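Local coordinates for protein alanine racemase 1 (Caldanaerobacter subterraneus subsp. tengcongensis MB4, PDB 4Y2W) that belongs to the alanine racemase family, joins an N-terminal TIM-barrel domain to a C-terminal beta domain, and carries bound alanine in the model, at residues F250-V255 / A281-G286; Y299-K304 / V335-T340; V255-V260 / E327-G332; G5-R10 / R368-V373; G305-I310 / N342-S347. The protein carries 1 engineered substitution. All blocks are in the same frame, centred on the assembly; numbering follows the deposited sequence.

Interaction 1: residues F250-V255 / A281-G286; sequences FTTRVV and ATIPVG
A281 and V254 meet methyl to methyl, CB to CG1 at 4.0 Å, where strand 278-283 runs antiparallel to strand 248-260 in the mixed sheet of the C-terminal domain. At T282 the backbone takes over. Its O accepts the N-H of V255 at 3.1 Å with the donor nearly in line with the carbonyl (C=O...N 173°), and V255 and H256 both face T282, which makes a classic beta bulge. The T282 hydroxyl serves the dimer instead, bonding to the backbone O of R138 of the second subunit. I283 follows, its CB lying 4.0 Å from T252 CG2 with the two side chains roughly perpendicular. P284 then forms the centre of an inverse gamma turn, in which V285 N bonds weakly to I283 O, and here the chain leaves the strand. The proline ring is held between two side chains: its CG lies 3.7 Å from V255 CG2, and its CD faces T252 OG1 at 3.3 Å. That hydroxyl, anti to the backbone N (chi1 -173°), bonds to T9 OG1. Last comes V285, whose CG1 meets T252 CG2 at 4.1 Å and whose CG2 approaches the F250 ring obliquely, 4.2 Å from CZ.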
# COMPACT_ATOMS: atom_id res chain seq x y z
N PHE A 250 6.78 -4.11 12.76
CA PHE A 250 6.33 -2.83 12.23
C PHE A 250 6.39 -1.83 13.38
O PHE A 250 5.60 -1.92 14.31
CB PHE A 250 4.91 -2.96 11.67
CG PHE A 250 4.42 -1.78 10.88
CD1 PHE A 250 5.26 -0.74 10.49
CD2 PHE A 250 3.08 -1.73 10.50
CE1 PHE A 250 4.78 0.33 9.75
CE2 PHE A 250 2.60 -0.66 9.76
CZ PHE A 250 3.45 0.37 9.39
N THR A 251 7.34 -0.89 13.31
CA THR A 251 7.62 -0.00 14.44
C THR A 251 7.66 1.48 14.05
O THR A 251 7.80 1.82 12.87
CB THR A 251 8.97 -0.37 15.08
OG1 THR A 251 10.05 0.10 14.26
CG2 THR A 251 9.09 -1.88 15.27
N THR A 252 7.51 2.34 15.05
CA THR A 252 7.66 3.79 14.89
C THR A 252 8.20 4.41 16.18
O THR A 252 8.55 3.70 17.12
CB THR A 252 6.33 4.45 14.49
OG1 THR A 252 6.57 5.83 14.18
CG2 THR A 252 5.30 4.36 15.60
N ARG A 253 8.26 5.74 16.22
CA ARG A 253 8.88 6.44 17.35
C ARG A 253 7.99 7.54 17.93
O ARG A 253 7.13 8.09 17.24
CB ARG A 253 10.21 7.06 16.94
CG ARG A 253 11.24 6.06 16.43
CD ARG A 253 11.87 5.27 17.55
NE ARG A 253 12.48 4.03 17.06
CZ ARG A 253 13.41 3.32 17.71
NH1 ARG A 253 13.87 3.70 18.90
NH2 ARG A 253 13.88 2.22 17.14
N VAL A 254 8.21 7.85 19.20
CA VAL A 254 7.52 8.96 19.84
C VAL A 254 8.14 10.25 19.30
O VAL A 254 9.36 10.45 19.36
CB VAL A 254 7.60 8.91 21.38
CG1 VAL A 254 6.88 10.10 21.99
CG2 VAL A 254 7.01 7.61 21.90
N VAL A 255 7.28 11.10 18.75
CA VAL A 255 7.69 12.31 18.05
C VAL A 255 7.24 13.58 18.79
O VAL A 255 7.80 14.65 18.58
CB VAL A 255 7.16 12.25 16.59
CG1 VAL A 255 6.51 13.55 16.12
CG2 VAL A 255 8.27 11.81 15.64
N ALA A 281 0.95 11.17 23.33
CA ALA A 281 2.06 11.13 22.40
C ALA A 281 1.53 11.10 20.97
O ALA A 281 0.46 10.54 20.70
CB ALA A 281 2.94 9.92 22.66
N THR A 282 2.27 11.72 20.06
CA THR A 282 1.96 11.67 18.64
C THR A 282 3.04 10.83 17.97
O THR A 282 4.23 10.94 18.30
CB THR A 282 1.93 13.08 18.02
OG1 THR A 282 1.13 13.94 18.84
CG2 THR A 282 1.36 13.04 16.62
N ILE A 283 2.64 9.98 17.03
CA ILE A 283 3.58 9.10 16.35
C ILE A 283 3.42 9.24 14.83
O ILE A 283 2.30 9.30 14.32
CB ILE A 283 3.42 7.63 16.79
CG1 ILE A 283 1.95 7.18 16.77
CG2 ILE A 283 4.00 7.43 18.19
CD1 ILE A 283 1.72 5.78 17.30
N PRO A 284 4.55 9.30 14.11
CA PRO A 284 4.50 9.61 12.69
C PRO A 284 4.16 8.39 11.82
O PRO A 284 4.90 8.07 10.89
CB PRO A 284 5.92 10.12 12.41
CG PRO A 284 6.77 9.31 13.34
CD PRO A 284 5.93 9.05 14.56
N VAL A 285 3.05 7.74 12.13
CA VAL A 285 2.52 6.67 11.30
C VAL A 285 1.01 6.86 11.13
O VAL A 285 0.30 7.13 12.10
CB VAL A 285 2.84 5.27 11.88
CG1 VAL A 285 2.10 5.01 13.19
CG2 VAL A 285 2.51 4.18 10.85
N GLY A 286 0.54 6.72 9.90
CA GLY A 286 -0.88 6.89 9.59
C GLY A 286 -1.35 5.87 8.57
O GLY A 286 -0.66 4.88 8.33

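Interaction 2: residues Y299-K304 / V335-T340; sequences YKLLLK and VVIIGT
L302 and V336 form the heart of this contact, a single antiparallel bridge of the hydrogen-bonded kind. L302 N donates to V336 O at 3.0 Å and V336 N returns the bond to L302 O at 2.9 Å; their CB atoms lie 4.1 Å apart. L302 O also receives a CA-H...O contact from V335.

Around this bridge the aliphatic groups close in. L301 divides its branches: CD1 touches V335 CG1 at 3.8 Å, while CD2 reaches I337 CG2 at 4.1 Å. Its CG stands anti to the carbonyl carbon (chi1 -47°), and the L301 side chain lies beside that of I337, pointing the same way. L303 CD1 meets the other methyl of V335, CG2, and L302 CD1 comes to G339 O at 3.7 Å. L301 CD2 also sits at the edge of the Y299 ring, in its plane.

Farther out, V335 and I337 bond through their backbones to T252 and F250 of strand 248-260, and M351 of helix 348-354 packs on both Y299 and I338. I337 and I338 both face F250, a classic beta bulge at which the chain turns a corner. Strand 300-303 pairs in addition with strand 306-311, which leads through 319-322 and 278-283 back to 248-260. The bridge therefore completes a circuit of six strands, giving the C-terminal domain its curled, barrel-like sheet.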
# COMPACT_ATOMS: atom_id res chain seq x y z
N TYR A 299 -7.54 0.09 19.04
CA TYR A 299 -6.38 -0.78 19.04
C TYR A 299 -5.40 -0.25 20.07
O TYR A 299 -5.44 0.92 20.44
CB TYR A 299 -5.73 -0.88 17.66
CG TYR A 299 -4.91 -2.15 17.47
CD1 TYR A 299 -5.54 -3.40 17.44
CD2 TYR A 299 -3.53 -2.10 17.33
CE1 TYR A 299 -4.80 -4.56 17.27
CE2 TYR A 299 -2.79 -3.26 17.16
CZ TYR A 299 -3.43 -4.49 17.13
OH TYR A 299 -2.69 -5.64 16.97
N LYS A 300 -4.52 -1.13 20.55
CA LYS A 300 -3.49 -0.75 21.49
C LYS A 300 -2.13 -1.19 20.96
O LYS A 300 -1.96 -2.34 20.57
CB LYS A 300 -3.76 -1.36 22.86
CG LYS A 300 -5.11 -0.97 23.43
CD LYS A 300 -5.39 -1.66 24.76
CE LYS A 300 -6.74 -1.24 25.31
NZ LYS A 300 -6.93 -1.70 26.71
N LEU A 301 -1.19 -0.25 20.93
CA LEU A 301 0.18 -0.52 20.46
C LEU A 301 1.08 -0.76 21.66
O LEU A 301 0.71 -0.43 22.79
CB LEU A 301 0.71 0.66 19.65
CG LEU A 301 -0.20 1.26 18.58
CD1 LEU A 301 0.49 2.45 17.92
CD2 LEU A 301 -0.59 0.23 17.54
N LEU A 302 2.26 -1.31 21.41
CA LEU A 302 3.21 -1.60 22.48
C LEU A 302 4.23 -0.48 22.62
O LEU A 302 4.79 -0.01 21.63
CB LEU A 302 3.93 -2.92 22.22
CG LEU A 302 3.08 -4.19 22.37
CD1 LEU A 302 3.84 -5.40 21.87
CD2 LEU A 302 2.64 -4.37 23.81
N LEU A 303 4.45 -0.07 23.87
CA LEU A 303 5.43 0.96 24.20
C LEU A 303 5.99 0.62 25.57
O LEU A 303 5.28 0.68 26.57
CB LEU A 303 4.76 2.34 24.24
CG LEU A 303 5.55 3.49 24.88
CD1 LEU A 303 6.87 3.73 24.16
CD2 LEU A 303 4.71 4.76 24.91
N LYS A 304 7.27 0.23 25.60
CA LYS A 304 7.94 -0.20 26.84
C LYS A 304 7.26 -1.42 27.47
O LYS A 304 7.23 -1.56 28.69
CB LYS A 304 7.99 0.95 27.86
CG LYS A 304 8.71 2.19 27.37
CD LYS A 304 8.45 3.37 28.30
CE LYS A 304 9.57 4.39 28.23
NZ LYS A 304 10.71 4.04 29.13
N VAL A 335 7.83 2.50 19.36
CA VAL A 335 6.43 2.12 19.46
C VAL A 335 6.15 1.02 18.45
O VAL A 335 6.26 1.24 17.24
CB VAL A 335 5.49 3.31 19.21
CG1 VAL A 335 4.03 2.86 19.21
CG2 VAL A 335 5.72 4.39 20.26
N VAL A 336 5.80 -0.17 18.93
CA VAL A 336 5.58 -1.33 18.07
C VAL A 336 4.10 -1.43 17.68
O VAL A 336 3.22 -1.40 18.53
CB VAL A 336 6.06 -2.63 18.75
CG1 VAL A 336 5.75 -3.85 17.88
CG2 VAL A 336 7.55 -2.55 19.03
N ILE A 337 3.87 -1.56 16.38
CA ILE A 337 2.53 -1.65 15.81
C ILE A 337 2.17 -3.11 15.53
O ILE A 337 1.05 -3.55 15.80
CB ILE A 337 2.46 -0.87 14.49
CG1 ILE A 337 2.93 0.58 14.70
CG2 ILE A 337 1.05 -0.90 13.91
CD1 ILE A 337 3.46 1.25 13.45
N ILE A 338 3.13 -3.83 14.95
CA ILE A 338 3.05 -5.27 14.73
C ILE A 338 4.33 -5.88 15.25
O ILE A 338 5.42 -5.39 14.95
CB ILE A 338 2.94 -5.61 13.23
CG1 ILE A 338 1.72 -4.93 12.60
CG2 ILE A 338 2.90 -7.12 13.03
CD1 ILE A 338 1.66 -5.06 11.09
N GLY A 339 4.21 -6.94 16.05
CA GLY A 339 5.38 -7.66 16.56
C GLY A 339 5.56 -7.62 18.07
O GLY A 339 4.65 -7.25 18.81
N THR A 340 6.77 -7.98 18.50
CA THR A 340 7.07 -8.25 19.90
C THR A 340 7.81 -7.08 20.54
O THR A 340 8.56 -6.37 19.88
CB THR A 340 7.92 -9.54 20.02
OG1 THR A 340 7.15 -10.66 19.59
CG2 THR A 340 8.40 -9.78 21.45

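Interaction 3: residues V255-V260 / E327-G332; sequences VHLKDV and EGVEIG
L257 spreads its two methyls over V329 and I331, joining strand 248-260 to the loop between strands 319-322 and 334-336. The contact is apolar and lies at the surface of the C-terminal domain. The CB of L257 is directed toward the loop, and its CG stands anti to the carbonyl carbon (chi1 -62°). From there the branches part: CD2 comes within 3.6 Å of V329 CG1, the two side chains meeting at a slant, while CD1 lies 3.8 Å from V329 O and so also covers the loop backbone. I331 approaches otherwise. Its side chain and that of L257 slide past each other in opposite directions, with I331 CD1 3.9 Å from L257 CG. A folded chi2 of -58° sets this CD1, which also reaches the strand backbone, 4.0 Å from H256 CA.

L257 also packs on A281 of the neighbouring strand 278-283. H256 directs its CB away from the loop, and its ring makes an edge-to-face stack with Y107 of the second subunit. E330, with its CB likewise turned away, has its charge paired outside the contact, in a salt bridge from OE1 to K2 NZ near the N terminus. The methyls L257 CD1 and I331 CD1 lie 3.8 Å apart.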
# COMPACT_ATOMS: atom_id res chain seq x y z
N VAL A 255 7.28 11.10 18.75
CA VAL A 255 7.69 12.31 18.05
C VAL A 255 7.24 13.58 18.79
O VAL A 255 7.80 14.65 18.58
CB VAL A 255 7.16 12.25 16.59
CG1 VAL A 255 6.51 13.55 16.12
CG2 VAL A 255 8.27 11.81 15.64
N HIS A 256 6.25 13.45 19.67
CA HIS A 256 5.77 14.59 20.44
C HIS A 256 5.03 14.13 21.69
O HIS A 256 4.24 13.19 21.62
CB HIS A 256 4.85 15.46 19.59
CG HIS A 256 4.27 16.63 20.31
ND1 HIS A 256 5.04 17.55 20.98
CD2 HIS A 256 2.99 17.04 20.46
CE1 HIS A 256 4.26 18.48 21.51
NE2 HIS A 256 3.01 18.19 21.21
N LEU A 257 5.29 14.79 22.81
CA LEU A 257 4.58 14.54 24.07
C LEU A 257 3.98 15.84 24.61
O LEU A 257 4.70 16.83 24.76
CB LEU A 257 5.53 13.96 25.11
CG LEU A 257 6.18 12.61 24.78
CD1 LEU A 257 7.43 12.40 25.62
CD2 LEU A 257 5.19 11.48 24.99
N LYS A 258 2.68 15.84 24.88
CA LYS A 258 2.04 16.96 25.57
C LYS A 258 1.21 16.51 26.76
O LYS A 258 0.63 15.42 26.76
CB LYS A 258 1.18 17.81 24.62
CG LYS A 258 0.24 17.03 23.71
CD LYS A 258 -0.94 17.89 23.24
CE LYS A 258 -1.28 17.66 21.78
NZ LYS A 258 -1.32 16.23 21.40
N ASP A 259 1.19 17.36 27.78
CA ASP A 259 0.33 17.19 28.95
C ASP A 259 -0.93 18.00 28.72
O ASP A 259 -0.85 19.19 28.42
CB ASP A 259 1.04 17.71 30.20
CG ASP A 259 2.19 16.82 30.63
OD1 ASP A 259 1.94 15.85 31.36
OD2 ASP A 259 3.34 17.10 30.24
N VAL A 260 -2.09 17.36 28.87
CA VAL A 260 -3.37 18.05 28.67
C VAL A 260 -4.32 17.76 29.83
O VAL A 260 -4.19 16.73 30.49
CB VAL A 260 -4.05 17.64 27.34
CG1 VAL A 260 -3.15 17.96 26.16
CG2 VAL A 260 -4.43 16.17 27.34
N GLU A 327 5.34 5.03 32.56
CA GLU A 327 6.31 5.90 33.23
C GLU A 327 7.62 6.01 32.45
O GLU A 327 8.08 5.04 31.84
CB GLU A 327 6.59 5.40 34.65
CG GLU A 327 5.51 5.75 35.66
CD GLU A 327 5.98 5.61 37.10
OE1 GLU A 327 5.83 6.59 37.87
OE2 GLU A 327 6.51 4.54 37.46
N GLY A 328 8.21 7.20 32.47
CA GLY A 328 9.51 7.45 31.86
C GLY A 328 9.50 7.56 30.35
O GLY A 328 10.48 7.23 29.69
N VAL A 329 8.39 8.05 29.79
CA VAL A 329 8.23 8.15 28.34
C VAL A 329 9.05 9.33 27.82
O VAL A 329 9.11 10.39 28.44
CB VAL A 329 6.75 8.31 27.93
CG1 VAL A 329 6.62 8.50 26.43
CG2 VAL A 329 5.95 7.09 28.36
N GLU A 330 9.68 9.11 26.66
CA GLU A 330 10.61 10.07 26.10
C GLU A 330 10.46 10.17 24.58
O GLU A 330 9.85 9.31 23.95
CB GLU A 330 12.05 9.66 26.42
CG GLU A 330 12.44 9.82 27.88
CD GLU A 330 13.93 9.66 28.10
OE1 GLU A 330 14.58 8.96 27.29
OE2 GLU A 330 14.45 10.23 29.07
N ILE A 331 11.04 11.23 24.02
CA ILE A 331 11.04 11.43 22.58
C ILE A 331 12.01 10.41 21.98
O ILE A 331 13.17 10.34 22.38
CB ILE A 331 11.49 12.86 22.20
CG1 ILE A 331 10.59 13.92 22.85
CG2 ILE A 331 11.53 13.03 20.69
CD1 ILE A 331 9.12 13.81 22.52
N GLY A 332 11.52 9.62 21.02
CA GLY A 332 12.35 8.61 20.37
C GLY A 332 12.26 7.22 20.99
O GLY A 332 13.03 6.33 20.63

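Interaction 4: residues G5-R10 / R368-V373; sequences GVRPTR and RRVPRV
R7 stretches across P371 and R369, and its atoms can be followed outward one by one. CB rests on the proline ring, 3.9 Å from P371 CG. The chain is extended from CG to NE, with CG anti to the backbone N (chi1 -177°), and CD passes alongside P371 CD. At the tip NH1 donates to R369 O at 3.0 Å, a weak bond, with 139° at the hydrogen, and it also lies 3.4 Å from R369 CG. NH2 forms a salt bridge with D289 OD2. R369 NE is only 3.8 Å from R7 NH1, with the guanidinium planes 84° apart; it pairs with the other oxygen of the same aspartate, OD1, so D289 probably offsets the repulsion between the two arginines. T9 CB lies over one face of the R7 guanidinium, offset toward its rim.

Beside this polar end the contact is apolar. V6 CG1 touches P371 CG at 3.6 Å and also packs on V373 CG2, while V370 CG1 meets R10 C at 3.7 Å. R10 curls back on its own loop: NE bonds to P8 O at 3.2 Å and, weakly, to R7 O. Its NH2 forms a salt bridge with OD1 of D4, just before the segment.

R369 also pairs with D317 and with E70 of the second subunit, and its side chain is about 8 Å from a bound alanine. The contact thus lies at the dimer interface, where the N-terminal loop docks on the C-terminal domain ahead of the parallel pairing of strands 10-14 and 372-376.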
# COMPACT_ATOMS: atom_id res chain seq x y z
N GLY A 5 19.57 7.49 10.39
CA GLY A 5 19.36 7.84 8.99
C GLY A 5 18.03 7.40 8.40
O GLY A 5 17.49 8.06 7.53
N VAL A 6 17.50 6.28 8.89
CA VAL A 6 16.25 5.72 8.38
C VAL A 6 15.05 6.40 9.02
O VAL A 6 15.12 6.86 10.17
CB VAL A 6 16.18 4.19 8.63
CG1 VAL A 6 14.88 3.60 8.11
CG2 VAL A 6 17.37 3.50 7.98
N ARG A 7 13.94 6.47 8.29
CA ARG A 7 12.70 7.05 8.80
C ARG A 7 12.31 6.42 10.13
O ARG A 7 12.52 5.21 10.33
CB ARG A 7 11.56 6.84 7.79
CG ARG A 7 10.24 7.47 8.19
CD ARG A 7 9.11 7.00 7.30
NE ARG A 7 7.82 7.52 7.74
CZ ARG A 7 6.64 7.12 7.28
NH1 ARG A 7 6.56 6.17 6.35
NH2 ARG A 7 5.53 7.66 7.75
N PRO A 8 11.75 7.21 11.06
CA PRO A 8 11.32 6.64 12.34
C PRO A 8 10.35 5.48 12.17
O PRO A 8 10.60 4.39 12.69
CB PRO A 8 10.66 7.83 13.05
CG PRO A 8 11.31 9.03 12.46
CD PRO A 8 11.57 8.68 11.03
N THR A 9 9.26 5.70 11.43
CA THR A 9 8.31 4.64 11.11
C THR A 9 8.97 3.67 10.13
O THR A 9 9.41 4.08 9.06
CB THR A 9 7.02 5.22 10.50
OG1 THR A 9 6.30 5.94 11.51
CG2 THR A 9 6.12 4.12 9.96
N ARG A 10 9.04 2.39 10.51
CA ARG A 10 9.81 1.41 9.74
C ARG A 10 9.34 -0.02 9.94
O ARG A 10 8.64 -0.34 10.90
CB ARG A 10 11.29 1.48 10.13
CG ARG A 10 11.58 1.04 11.56
CD ARG A 10 13.02 1.32 11.95
NE ARG A 10 13.31 2.76 12.00
CZ ARG A 10 14.51 3.28 12.21
NH1 ARG A 10 15.57 2.50 12.39
NH2 ARG A 10 14.66 4.60 12.23
N ARG A 368 4.65 1.76 0.38
CA ARG A 368 5.92 2.18 -0.20
C ARG A 368 6.70 3.13 0.72
O ARG A 368 7.93 3.09 0.75
CB ARG A 368 5.64 2.85 -1.56
CG ARG A 368 6.86 3.42 -2.27
CD ARG A 368 6.53 3.77 -3.72
NE ARG A 368 7.52 4.69 -4.30
CZ ARG A 368 7.54 6.01 -4.12
NH1 ARG A 368 6.63 6.61 -3.36
NH2 ARG A 368 8.49 6.73 -4.69
N ARG A 369 5.98 3.96 1.46
CA ARG A 369 6.61 4.96 2.33
C ARG A 369 7.37 4.37 3.52
O ARG A 369 8.22 5.04 4.10
CB ARG A 369 5.57 5.97 2.82
CG ARG A 369 6.15 7.33 3.17
CD ARG A 369 5.07 8.40 3.24
NE ARG A 369 4.09 8.15 4.30
CZ ARG A 369 3.07 8.95 4.57
NH1 ARG A 369 2.87 10.07 3.89
NH2 ARG A 369 2.22 8.63 5.55
N VAL A 370 7.05 3.12 3.88
CA VAL A 370 7.69 2.45 5.00
C VAL A 370 8.99 1.77 4.55
O VAL A 370 8.95 0.79 3.81
CB VAL A 370 6.76 1.38 5.61
CG1 VAL A 370 7.43 0.68 6.79
CG2 VAL A 370 5.43 2.00 6.02
N PRO A 371 10.16 2.30 4.98
CA PRO A 371 11.39 1.61 4.61
C PRO A 371 11.52 0.26 5.30
O PRO A 371 10.99 0.07 6.39
CB PRO A 371 12.48 2.57 5.09
CG PRO A 371 11.85 3.27 6.23
CD PRO A 371 10.42 3.46 5.84
N ARG A 372 12.22 -0.67 4.65
CA ARG A 372 12.49 -1.98 5.21
C ARG A 372 13.94 -2.05 5.67
O ARG A 372 14.85 -1.81 4.88
CB ARG A 372 12.23 -3.08 4.19
CG ARG A 372 10.78 -3.56 4.13
CD ARG A 372 9.84 -2.50 3.58
NE ARG A 372 8.55 -3.08 3.24
CZ ARG A 372 7.51 -2.39 2.77
NH1 ARG A 372 7.59 -1.09 2.57
NH2 ARG A 372 6.38 -3.02 2.49
N VAL A 373 14.13 -2.35 6.95
CA VAL A 373 15.46 -2.54 7.53
C VAL A 373 15.65 -4.04 7.75
O VAL A 373 14.73 -4.73 8.19
CB VAL A 373 15.59 -1.78 8.87
CG1 VAL A 373 16.99 -1.92 9.45
CG2 VAL A 373 15.24 -0.31 8.67

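Interaction 5: residues G305-I310 / N342-S347; sequences GKYVPI and NNETVS
G305 and N342 pack closely at one end of this contact, and the Y307 ring wedges between E344 and V346 at the other. The CA atoms of G305 and N342 are 5.0 Å apart, and N342 CB lies 4.0 Å from G305 CA, an approach made where G305 has no side chain and a positive phi. On the ring, close packing is limited to two carbons. CE1 lies 3.6 Å from V346 CG1, the two side chains sliding past each other in opposite directions, and CE2 comes to 3.4 Å from E344 CG. V346 is buried and packs on L302 and Y299 as well.

The solvent side is held more loosely. Y307 is exposed, and its OH lies 3.3 Å from E344 OE2 and 3.4 Å from T345 O, at best weak bonds that share one proton. E344 OE2 sits in the ring plane at its edge, although the carboxylate is turned 63° from that plane. The outer end of N342 is exposed too, while G305 N donates to Q341 OE1.

Strand 345-346 leads to S347, the N-cap of helix 348-354, whose OG bonds to S350 N. Strands 300-303 and 306-311 are joined by K304 and G305, both at positive phi (60° and 74°). Such angles belong to a type I' turn, so the contact sets strand 345-346 and the N-cap at S347 beside a tight beta hairpin of the C-terminal domain.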
# COMPACT_ATOMS: atom_id res chain seq x y z
N GLY A 305 6.73 -2.30 26.63
CA GLY A 305 6.03 -3.50 27.10
C GLY A 305 4.65 -3.25 27.69
O GLY A 305 4.06 -4.15 28.29
N LYS A 306 4.13 -2.03 27.53
CA LYS A 306 2.80 -1.66 28.01
C LYS A 306 1.91 -1.40 26.81
O LYS A 306 2.38 -0.93 25.77
CB LYS A 306 2.85 -0.40 28.88
CG LYS A 306 3.78 -0.48 30.08
CD LYS A 306 3.19 -1.34 31.19
CE LYS A 306 4.15 -1.42 32.36
NZ LYS A 306 3.56 -2.15 33.52
N TYR A 307 0.62 -1.69 26.95
CA TYR A 307 -0.35 -1.40 25.91
C TYR A 307 -0.81 0.06 25.99
O TYR A 307 -1.16 0.55 27.07
CB TYR A 307 -1.55 -2.34 26.01
CG TYR A 307 -1.23 -3.73 25.51
CD1 TYR A 307 -1.40 -4.05 24.16
CD2 TYR A 307 -0.74 -4.71 26.36
CE1 TYR A 307 -1.11 -5.31 23.69
CE2 TYR A 307 -0.44 -5.98 25.89
CZ TYR A 307 -0.63 -6.27 24.55
OH TYR A 307 -0.34 -7.53 24.07
N VAL A 308 -0.78 0.75 24.86
CA VAL A 308 -1.22 2.14 24.78
C VAL A 308 -2.26 2.27 23.67
O VAL A 308 -1.99 1.90 22.53
CB VAL A 308 -0.04 3.13 24.57
CG1 VAL A 308 0.74 3.31 25.86
CG2 VAL A 308 0.89 2.67 23.45
N PRO A 309 -3.46 2.77 24.00
CA PRO A 309 -4.52 2.83 23.00
C PRO A 309 -4.37 3.99 22.02
O PRO A 309 -3.85 5.05 22.38
CB PRO A 309 -5.79 3.02 23.85
CG PRO A 309 -5.32 3.78 25.04
CD PRO A 309 -3.91 3.31 25.31
N ILE A 310 -4.81 3.77 20.79
CA ILE A 310 -4.93 4.84 19.81
C ILE A 310 -6.12 5.69 20.22
O ILE A 310 -7.22 5.17 20.40
CB ILE A 310 -5.16 4.28 18.39
CG1 ILE A 310 -3.92 3.53 17.91
CG2 ILE A 310 -5.50 5.40 17.41
CD1 ILE A 310 -4.14 2.68 16.67
N ASN A 342 9.29 -6.75 24.71
CA ASN A 342 9.36 -7.07 26.15
C ASN A 342 8.25 -7.99 26.67
O ASN A 342 7.31 -7.53 27.32
CB ASN A 342 9.35 -5.78 26.98
CG ASN A 342 10.45 -4.82 26.59
OD1 ASN A 342 11.48 -5.22 26.05
ND2 ASN A 342 10.24 -3.54 26.87
N ASN A 343 8.37 -9.29 26.40
CA ASN A 343 7.40 -10.29 26.88
C ASN A 343 5.96 -9.88 26.58
O ASN A 343 5.08 -10.00 27.43
CB ASN A 343 7.58 -10.52 28.39
CG ASN A 343 9.01 -10.87 28.76
OD1 ASN A 343 9.58 -10.29 29.69
ND2 ASN A 343 9.60 -11.82 28.04
N GLU A 344 5.74 -9.38 25.37
CA GLU A 344 4.44 -8.87 24.96
C GLU A 344 4.41 -8.71 23.44
O GLU A 344 5.38 -8.27 22.84
CB GLU A 344 4.15 -7.52 25.63
CG GLU A 344 2.68 -7.28 25.92
CD GLU A 344 2.13 -8.25 26.96
OE1 GLU A 344 2.66 -8.27 28.09
OE2 GLU A 344 1.16 -8.97 26.63
N THR A 345 3.28 -9.07 22.83
CA THR A 345 3.20 -9.13 21.38
C THR A 345 1.85 -8.65 20.87
O THR A 345 0.81 -9.09 21.33
CB THR A 345 3.45 -10.57 20.89
OG1 THR A 345 4.75 -11.00 21.32
CG2 THR A 345 3.37 -10.67 19.37
N VAL A 346 1.89 -7.71 19.92
CA VAL A 346 0.73 -7.39 19.10
C VAL A 346 0.95 -8.04 17.74
O VAL A 346 1.43 -7.41 16.80
CB VAL A 346 0.46 -5.88 18.96
CG1 VAL A 346 -0.30 -5.36 20.17
CG2 VAL A 346 1.75 -5.08 18.74
N SER A 347 0.59 -9.32 17.65
CA SER A 347 0.90 -10.13 16.47
C SER A 347 0.16 -9.62 15.24
O SER A 347 -0.86 -8.93 15.35
CB SER A 347 0.54 -11.60 16.70
OG SER A 347 -0.85 -11.83 16.56

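From the N terminus, segment 5-10 waits longest for its partner: interaction 4 closes only at 368-373, so its loop encloses the other four contacts and brings segments near the two ends of the chain together. Interaction 1 closes first, uniting strands 248-260 and 278-283. Interaction 3 starts on the same strand, sharing V255, but closes at 327-332; it therefore crosses interactions 1, 2 and 5. Interactions 2 and 5 follow interaction 1 in series and cross each other, their centres about 4 Å apart, as successive strands 300-303 and 306-311 meet 335-340 and 342-347. T252 joins interaction 1 to V335 of interaction 2 and to T9 of interaction 4, while interaction 5 stays apart from 1, 3 and 4.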